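PDB 3K9D: aldehyde dehydrogenase from Listeria monocytogenes, which probably oxidises aldehydes with NAD or NADP as the electron acceptor. Local coordinates for residues A[32-44]-A[127-139]. Residues are numbered along the deposited sequence; the frame is centred on the assembly and turned at random.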
ATOM      1  N   SER A  32      -6.954  24.820   4.582  1.00 13.09           N
ATOM      2  CA  SER A  32      -7.947  24.451   3.578  1.00 17.66           C
ATOM      3  C   SER A  32      -7.281  24.008   2.274  1.00 22.17           C
ATOM      4  O   SER A  32      -6.055  24.087   2.141  1.00 18.91           O
ATOM      5  CB  SER A  32      -8.912  25.609   3.321  1.00 18.47           C
ATOM      6  OG  SER A  32      -8.381  26.499   2.355  1.00 18.23           O
ATOM      7  N   GLN A  33      -8.088  23.536   1.315  1.00 23.27           N
ATOM      8  CA  GLN A  33      -7.574  23.132  -0.008  1.00 24.42           C
ATOM      9  C   GLN A  33      -6.944  24.323  -0.728  1.00 25.76           C
ATOM     10  O   GLN A  33      -5.902  24.189  -1.365  1.00 24.96           O
ATOM     11  CB  GLN A  33      -8.675  22.518  -0.882  1.00 17.90           C
ATOM     12  CG  GLN A  33      -8.180  21.980  -2.245  1.00 19.23           C
ATOM     13  CD  GLN A  33      -7.444  20.658  -2.129  1.00 17.13           C
ATOM     14  OE1 GLN A  33      -8.040  19.635  -1.780  1.00 19.20           O
ATOM     15  NE2 GLN A  33      -6.141  20.666  -2.422  1.00 17.25           N
ATOM     16  N   GLN A  34      -7.600  25.474  -0.612  1.00 26.49           N
ATOM     17  CA  GLN A  34      -7.124  26.744  -1.162  1.00 27.12           C
ATOM     18  C   GLN A  34      -5.736  27.130  -0.637  1.00 20.89           C
ATOM     19  O   GLN A  34      -4.824  27.360  -1.431  1.00 18.06           O
ATOM     20  CB  GLN A  34      -8.145  27.851  -0.899  1.00 29.18           C
ATOM     21  CG  GLN A  34      -9.429  27.762  -1.760  1.00 41.27           C
ATOM     22  CD  GLN A  34     -10.509  26.801  -1.217  1.00 50.61           C
ATOM     23  OE1 GLN A  34     -10.285  26.036  -0.267  1.00 36.92           O
ATOM     24  NE2 GLN A  34     -11.694  26.848  -1.833  1.00 27.65           N
ATOM     25  N   GLN A  35      -5.578  27.161   0.688  1.00 17.98           N
ATOM     26  CA  GLN A  35      -4.279  27.419   1.329  1.00 17.36           C
ATOM     27  C   GLN A  35      -3.161  26.437   0.930  1.00 19.01           C
ATOM     28  O   GLN A  35      -2.043  26.864   0.615  1.00 14.71           O
ATOM     29  CB  GLN A  35      -4.430  27.482   2.843  1.00 17.76           C
ATOM     30  CG  GLN A  35      -4.992  28.811   3.369  1.00 15.72           C
ATOM     31  CD  GLN A  35      -5.505  28.710   4.798  1.00 19.60           C
ATOM     32  OE1 GLN A  35      -5.448  29.667   5.564  1.00 26.36           O
ATOM     33  NE2 GLN A  35      -6.014  27.554   5.155  1.00 18.05           N
ATOM     34  N   ILE A  36      -3.463  25.137   0.926  1.00 17.00           N
ATOM     35  CA  ILE A  36      -2.527  24.109   0.406  1.00 18.36           C
ATOM     36  C   ILE A  36      -2.082  24.359  -1.049  1.00 23.18           C
ATOM     37  O   ILE A  36      -0.873  24.324  -1.351  1.00 15.95           O
ATOM     38  CB  ILE A  36      -3.123  22.652   0.560  1.00 15.67           C
ATOM     39  CG1 ILE A  36      -3.197  22.233   2.043  1.00 14.60           C
ATOM     40  CG2 ILE A  36      -2.423  21.612  -0.379  1.00 19.60           C
ATOM     41  CD1 ILE A  36      -1.888  21.834   2.720  1.00 12.37           C
ATOM     42  N   ASP A  37      -3.057  24.620  -1.928  1.00 18.35           N
ATOM     43  CA  ASP A  37      -2.814  24.768  -3.365  1.00 23.88           C
ATOM     44  C   ASP A  37      -1.987  25.997  -3.696  1.00 26.70           C
ATOM     45  O   ASP A  37      -1.224  25.978  -4.668  1.00 22.28           O
ATOM     46  CB  ASP A  37      -4.126  24.778  -4.165  1.00 24.26           C
ATOM     47  CG  ASP A  37      -4.812  23.421  -4.183  1.00 35.97           C
ATOM     48  OD1 ASP A  37      -4.151  22.412  -3.846  1.00 20.71           O
ATOM     49  OD2 ASP A  37      -6.019  23.363  -4.521  1.00 20.34           O
ATOM     50  N   THR A  38      -2.151  27.046  -2.886  1.00 20.69           N
ATOM     51  CA  THR A  38      -1.307  28.234  -2.923  1.00 16.57           C
ATOM     52  C   THR A  38       0.176  27.914  -2.692  1.00 15.62           C
ATOM     53  O   THR A  38       1.037  28.420  -3.398  1.00 16.91           O
ATOM     54  CB  THR A  38      -1.814  29.295  -1.899  1.00 16.96           C
ATOM     55  OG1 THR A  38      -3.074  29.815  -2.345  1.00 18.24           O
ATOM     56  CG2 THR A  38      -0.841  30.462  -1.749  1.00 19.58           C
ATOM     57  N   ILE A  39       0.461  27.070  -1.709  1.00 13.83           N
ATOM     58  CA  ILE A  39       1.823  26.624  -1.422  1.00 16.44           C
ATOM     59  C   ILE A  39       2.376  25.740  -2.546  1.00 14.72           C
ATOM     60  O   ILE A  39       3.510  25.935  -2.972  1.00 19.46           O
ATOM     61  CB  ILE A  39       1.876  25.872  -0.068  1.00 17.94           C
ATOM     62  CG1 ILE A  39       1.576  26.834   1.079  1.00 18.02           C
ATOM     63  CG2 ILE A  39       3.231  25.176   0.133  1.00 18.31           C
ATOM     64  CD1 ILE A  39       0.893  26.153   2.279  1.00 21.50           C
ATOM     65  N   VAL A  40       1.564  24.784  -3.006  1.00 18.55           N
ATOM     66  CA  VAL A  40       1.886  23.881  -4.125  1.00 16.75           C
ATOM     67  C   VAL A  40       2.315  24.677  -5.382  1.00 20.72           C
ATOM     68  O   VAL A  40       3.344  24.375  -5.997  1.00 15.71           O
ATOM     69  CB  VAL A  40       0.667  22.969  -4.439  1.00 13.90           C
ATOM     70  CG1 VAL A  40       0.761  22.315  -5.830  1.00 12.15           C
ATOM     71  CG2 VAL A  40       0.517  21.892  -3.360  1.00 10.53           C
ATOM     72  N   LYS A  41       1.534  25.700  -5.725  1.00 20.09           N
ATOM     73  CA  LYS A  41       1.822  26.584  -6.864  1.00 25.39           C
ATOM     74  C   LYS A  41       3.140  27.345  -6.683  1.00 25.00           C
ATOM     75  O   LYS A  41       3.900  27.512  -7.645  1.00 26.48           O
ATOM     76  CB  LYS A  41       0.626  27.526  -7.100  1.00 17.57           C
ATOM     77  CG  LYS A  41       0.895  28.859  -7.846  1.00 22.09           C
ATOM     78  CD  LYS A  41       0.812  28.732  -9.350  1.00 28.51           C
ATOM     79  CE  LYS A  41       0.172  29.968  -9.967  1.00 40.59           C
ATOM     80  NZ  LYS A  41       1.013  31.201  -9.832  1.00 36.58           N
ATOM     81  N   ALA A  42       3.417  27.779  -5.454  1.00 20.55           N
ATOM     82  CA  ALA A  42       4.672  28.470  -5.133  1.00 25.30           C
ATOM     83  C   ALA A  42       5.892  27.556  -5.272  1.00 28.53           C
ATOM     84  O   ALA A  42       6.967  28.009  -5.677  1.00 16.58           O
ATOM     85  CB  ALA A  42       4.618  29.037  -3.750  1.00 20.30           C
ATOM     86  N   ILE A  43       5.717  26.278  -4.928  1.00 16.24           N
ATOM     87  CA  ILE A  43       6.767  25.265  -5.071  1.00 21.83           C
ATOM     88  C   ILE A  43       7.045  25.008  -6.551  1.00 24.95           C
ATOM     89  O   ILE A  43       8.214  24.960  -6.990  1.00 20.61           O
ATOM     90  CB  ILE A  43       6.385  23.932  -4.322  1.00 23.71           C
ATOM     91  CG1 ILE A  43       6.352  24.171  -2.817  1.00 15.07           C
ATOM     92  CG2 ILE A  43       7.353  22.803  -4.656  1.00 16.53           C
ATOM     93  CD1 ILE A  43       5.584  23.094  -1.984  1.00  9.26           C
ATOM     94  N   ALA A  44       5.961  24.873  -7.313  1.00 17.90           N
ATOM     95  CA  ALA A  44       6.039  24.632  -8.744  1.00 22.17           C
ATOM     96  C   ALA A  44       6.720  25.794  -9.458  1.00 18.70           C
ATOM     97  O   ALA A  44       7.579  25.576 -10.319  1.00 20.94           O
ATOM     98  CB  ALA A  44       4.656  24.392  -9.318  1.00 22.94           C
ATOM     99  N   TYR A 127       9.162  17.095  -7.588  1.00 17.76           N
ATOM    100  CA  TYR A 127       7.974  16.283  -7.800  1.00 19.14           C
ATOM    101  C   TYR A 127       7.403  15.691  -6.503  1.00 12.72           C
ATOM    102  O   TYR A 127       6.219  15.802  -6.279  1.00 15.41           O
ATOM    103  CB  TYR A 127       8.275  15.189  -8.842  1.00 21.81           C
ATOM    104  CG  TYR A 127       7.583  13.868  -8.607  1.00 14.62           C
ATOM    105  CD1 TYR A 127       6.236  13.688  -8.940  1.00 13.47           C
ATOM    106  CD2 TYR A 127       8.281  12.784  -8.061  1.00 19.15           C
ATOM    107  CE1 TYR A 127       5.592  12.451  -8.708  1.00 15.87           C
ATOM    108  CE2 TYR A 127       7.645  11.554  -7.828  1.00 16.05           C
ATOM    109  CZ  TYR A 127       6.313  11.396  -8.159  1.00 17.11           C
ATOM    110  OH  TYR A 127       5.702  10.178  -7.928  1.00 18.63           O
ATOM    111  N   LYS A 128       8.255  15.092  -5.670  1.00 12.70           N
ATOM    112  CA  LYS A 128       7.828  14.474  -4.397  1.00 16.19           C
ATOM    113  C   LYS A 128       7.284  15.509  -3.425  1.00 19.26           C
ATOM    114  O   LYS A 128       6.311  15.245  -2.729  1.00 16.85           O
ATOM    115  CB  LYS A 128       8.971  13.706  -3.723  1.00 20.63           C
ATOM    116  CG  LYS A 128       9.387  12.438  -4.437  1.00 13.07           C
ATOM    117  CD  LYS A 128      10.273  11.551  -3.551  1.00 12.34           C
ATOM    118  CE  LYS A 128      10.455  10.166  -4.206  1.00 20.95           C
ATOM    119  NZ  LYS A 128      11.544   9.343  -3.623  1.00 15.87           N
ATOM    120  N   THR A 129       7.924  16.679  -3.396  1.00 13.16           N
ATOM    121  CA  THR A 129       7.520  17.780  -2.542  1.00 14.36           C
ATOM    122  C   THR A 129       6.107  18.204  -2.920  1.00 16.46           C
ATOM    123  O   THR A 129       5.218  18.224  -2.071  1.00 22.02           O
ATOM    124  CB  THR A 129       8.482  18.965  -2.657  1.00  6.82           C
ATOM    125  OG1 THR A 129       9.770  18.586  -2.175  1.00 17.12           O
ATOM    126  CG2 THR A 129       7.986  20.158  -1.824  1.00 19.85           C
ATOM    127  N   LEU A 130       5.910  18.488  -4.206  1.00 18.26           N
ATOM    128  CA  LEU A 130       4.625  18.922  -4.744  1.00 18.68           C
ATOM    129  C   LEU A 130       3.490  17.975  -4.419  1.00 22.45           C
ATOM    130  O   LEU A 130       2.429  18.417  -3.985  1.00 21.88           O
ATOM    131  CB  LEU A 130       4.709  19.056  -6.263  1.00 25.87           C
ATOM    132  CG  LEU A 130       5.340  20.315  -6.833  1.00 16.33           C
ATOM    133  CD1 LEU A 130       5.737  20.040  -8.250  1.00 14.05           C
ATOM    134  CD2 LEU A 130       4.393  21.477  -6.749  1.00 18.88           C
ATOM    135  N   ILE A 131       3.709  16.679  -4.628  1.00 13.06           N
ATOM    136  CA  ILE A 131       2.662  15.685  -4.348  1.00 19.56           C
ATOM    137  C   ILE A 131       2.396  15.423  -2.840  1.00 13.78           C
ATOM    138  O   ILE A 131       1.245  15.259  -2.439  1.00 15.58           O
ATOM    139  CB  ILE A 131       2.840  14.370  -5.190  1.00 12.56           C
ATOM    140  CG1 ILE A 131       4.119  13.607  -4.809  1.00 14.70           C
ATOM    141  CG2 ILE A 131       2.825  14.717  -6.697  1.00 17.67           C
ATOM    142  CD1 ILE A 131       4.175  12.205  -5.330  1.00 13.18           C
ATOM    143  N   SER A 132       3.452  15.421  -2.021  1.00 17.79           N
ATOM    144  CA  SER A 132       3.313  15.276  -0.565  1.00 19.68           C
ATOM    145  C   SER A 132       2.586  16.458   0.054  1.00 22.26           C
ATOM    146  O   SER A 132       1.601  16.277   0.773  1.00 15.21           O
ATOM    147  CB  SER A 132       4.669  15.101   0.121  1.00 16.26           C
ATOM    148  OG  SER A 132       5.355  13.975  -0.401  1.00 20.81           O
ATOM    149  N   ILE A 133       3.063  17.666  -0.245  1.00 16.49           N
ATOM    150  CA  ILE A 133       2.439  18.906   0.227  1.00 19.95           C
ATOM    151  C   ILE A 133       0.987  19.034  -0.259  1.00 18.50           C
ATOM    152  O   ILE A 133       0.105  19.437   0.519  1.00 16.35           O
ATOM    153  CB  ILE A 133       3.280  20.166  -0.165  1.00 16.13           C
ATOM    154  CG1 ILE A 133       4.631  20.182   0.573  1.00 17.34           C
ATOM    155  CG2 ILE A 133       2.498  21.449   0.089  1.00 19.31           C
ATOM    156  CD1 ILE A 133       4.561  20.586   2.058  1.00 18.50           C
ATOM    157  N   LYS A 134       0.740  18.644  -1.516  1.00 18.59           N
ATOM    158  CA  LYS A 134      -0.620  18.620  -2.104  1.00 13.73           C
ATOM    159  C   LYS A 134      -1.607  17.785  -1.292  1.00 17.45           C
ATOM    160  O   LYS A 134      -2.787  18.140  -1.186  1.00 16.74           O
ATOM    161  CB  LYS A 134      -0.586  18.096  -3.548  1.00 15.10           C
ATOM    162  CG  LYS A 134      -1.940  18.007  -4.262  1.00 14.08           C
ATOM    163  CD  LYS A 134      -2.646  19.354  -4.386  1.00 14.73           C
ATOM    164  CE  LYS A 134      -4.051  19.166  -4.930  1.00 16.24           C
ATOM    165  NZ  LYS A 134      -4.646  20.350  -5.620  1.00 14.62           N
ATOM    166  N   ALA A 135      -1.115  16.691  -0.717  1.00 15.23           N
ATOM    167  CA  ALA A 135      -1.951  15.800   0.089  1.00 23.47           C
ATOM    168  C   ALA A 135      -1.942  16.140   1.593  1.00 19.02           C
ATOM    169  O   ALA A 135      -2.558  15.429   2.399  1.00 16.19           O
ATOM    170  CB  ALA A 135      -1.563  14.342  -0.170  1.00 14.06           C
ATOM    171  N   GLY A 136      -1.263  17.237   1.955  1.00 16.58           N
ATOM    172  CA  GLY A 136      -1.252  17.760   3.333  1.00 16.39           C
ATOM    173  C   GLY A 136      -0.189  17.163   4.243  1.00 23.40           C
ATOM    174  O   GLY A 136      -0.323  17.195   5.475  1.00 15.83           O
ATOM    175  N   ASN A 137       0.873  16.636   3.632  1.00 15.36           N
ATOM    176  CA  ASN A 137       1.962  15.952   4.342  1.00  9.37           C
ATOM    177  C   ASN A 137       3.201  16.822   4.429  1.00 15.24           C
ATOM    178  O   ASN A 137       3.401  17.687   3.588  1.00 20.55           O
ATOM    179  CB  ASN A 137       2.391  14.707   3.556  1.00 10.22           C
ATOM    180  CG  ASN A 137       1.267  13.726   3.324  1.00 21.73           C
ATOM    181  OD1 ASN A 137       0.808  13.046   4.249  1.00 21.30           O
ATOM    182  ND2 ASN A 137       0.841  13.615   2.075  1.00 16.42           N
ATOM    183  N   SER A 138       4.065  16.545   5.397  1.00 19.66           N
ATOM    184  CA  SER A 138       5.415  17.091   5.382  1.00 22.28           C
ATOM    185  C   SER A 138       6.308  16.073   4.695  1.00 20.65           C
ATOM    186  O   SER A 138       5.873  14.943   4.451  1.00 14.97           O
ATOM    187  CB  SER A 138       5.918  17.350   6.802  1.00 15.78           C
ATOM    188  OG  SER A 138       5.297  18.503   7.360  1.00 42.80           O
ATOM    189  N   ILE A 139       7.543  16.454   4.378  1.00 17.07           N
ATOM    190  CA  ILE A 139       8.484  15.513   3.734  1.00 12.39           C
ATOM    191  C   ILE A 139       9.943  15.765   4.178  1.00 19.47           C
ATOM    192  O   ILE A 139      10.378  16.911   4.258  1.00 13.95           O
ATOM    193  CB  ILE A 139       8.287  15.466   2.164  1.00 17.25           C
ATOM    194  CG1 ILE A 139       9.102  14.324   1.521  1.00 11.41           C
ATOM    195  CG2 ILE A 139       8.530  16.872   1.492  1.00 15.02           C
ATOM    196  CD1 ILE A 139       8.626  13.912   0.147  1.00  7.50           C
TER
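In the Rossmann-like domain that binds the cofactor in the aldehyde dehydrogenase family, helix 33-44 lies antiparallel to helix 127-134, the segment axes 9.3 Å apart at an angle of 175°. Leu130 pushes its CD2 methyl between Val40, Ile43 and Ala44, ending 3.2 Å from Val40 O and 3.9 Å from Ala44 CB; the small alanine leaves room for this branch so close to the backbone. Ile43 and Leu130 run past one another in opposite directions, and Ile43 CD1 reaches on to Thr129 CG2 at 3.8 Å. Thr129 suits the place: its methyl packs here while its hydroxyl bonds to Val125 O within its own helix. Ile133 suits the middle of the seam, since its two branches divide the work: CG1 meets Ile43, while CG2 lies 3.8 Å from Ile39 CG2 and also touches Val40. At the C-terminal end of helix 127-134, Ile36 CG2 rests 3.5 Å from Ile133 O, and Gly136, at positive phi, closes the helix in a Schellman motif. Lys134, its CG anti to the backbone N and its chain bent at chi2 (60°), crosses to a salt bridge, NZ meeting Asp37 OD1 at 2.8 Å from above the carboxylate plane. Gln33 NE2 donates to the same oxygen on its syn side, from the other face, and the two bonds hold the Asp37 carboxylate; Gln33 OE1 accepts from Thr90 N, and Lys134 NZ also reaches Ile85 O. Helix 67-85 packs on Val40 and Ala44, helix 148-164 covers Ile39 and Ile43, and helix 6-28 touches Ile36 and Ile133, while the chain beyond Gly136 enters strand 138-143, parallel to strand 102-116.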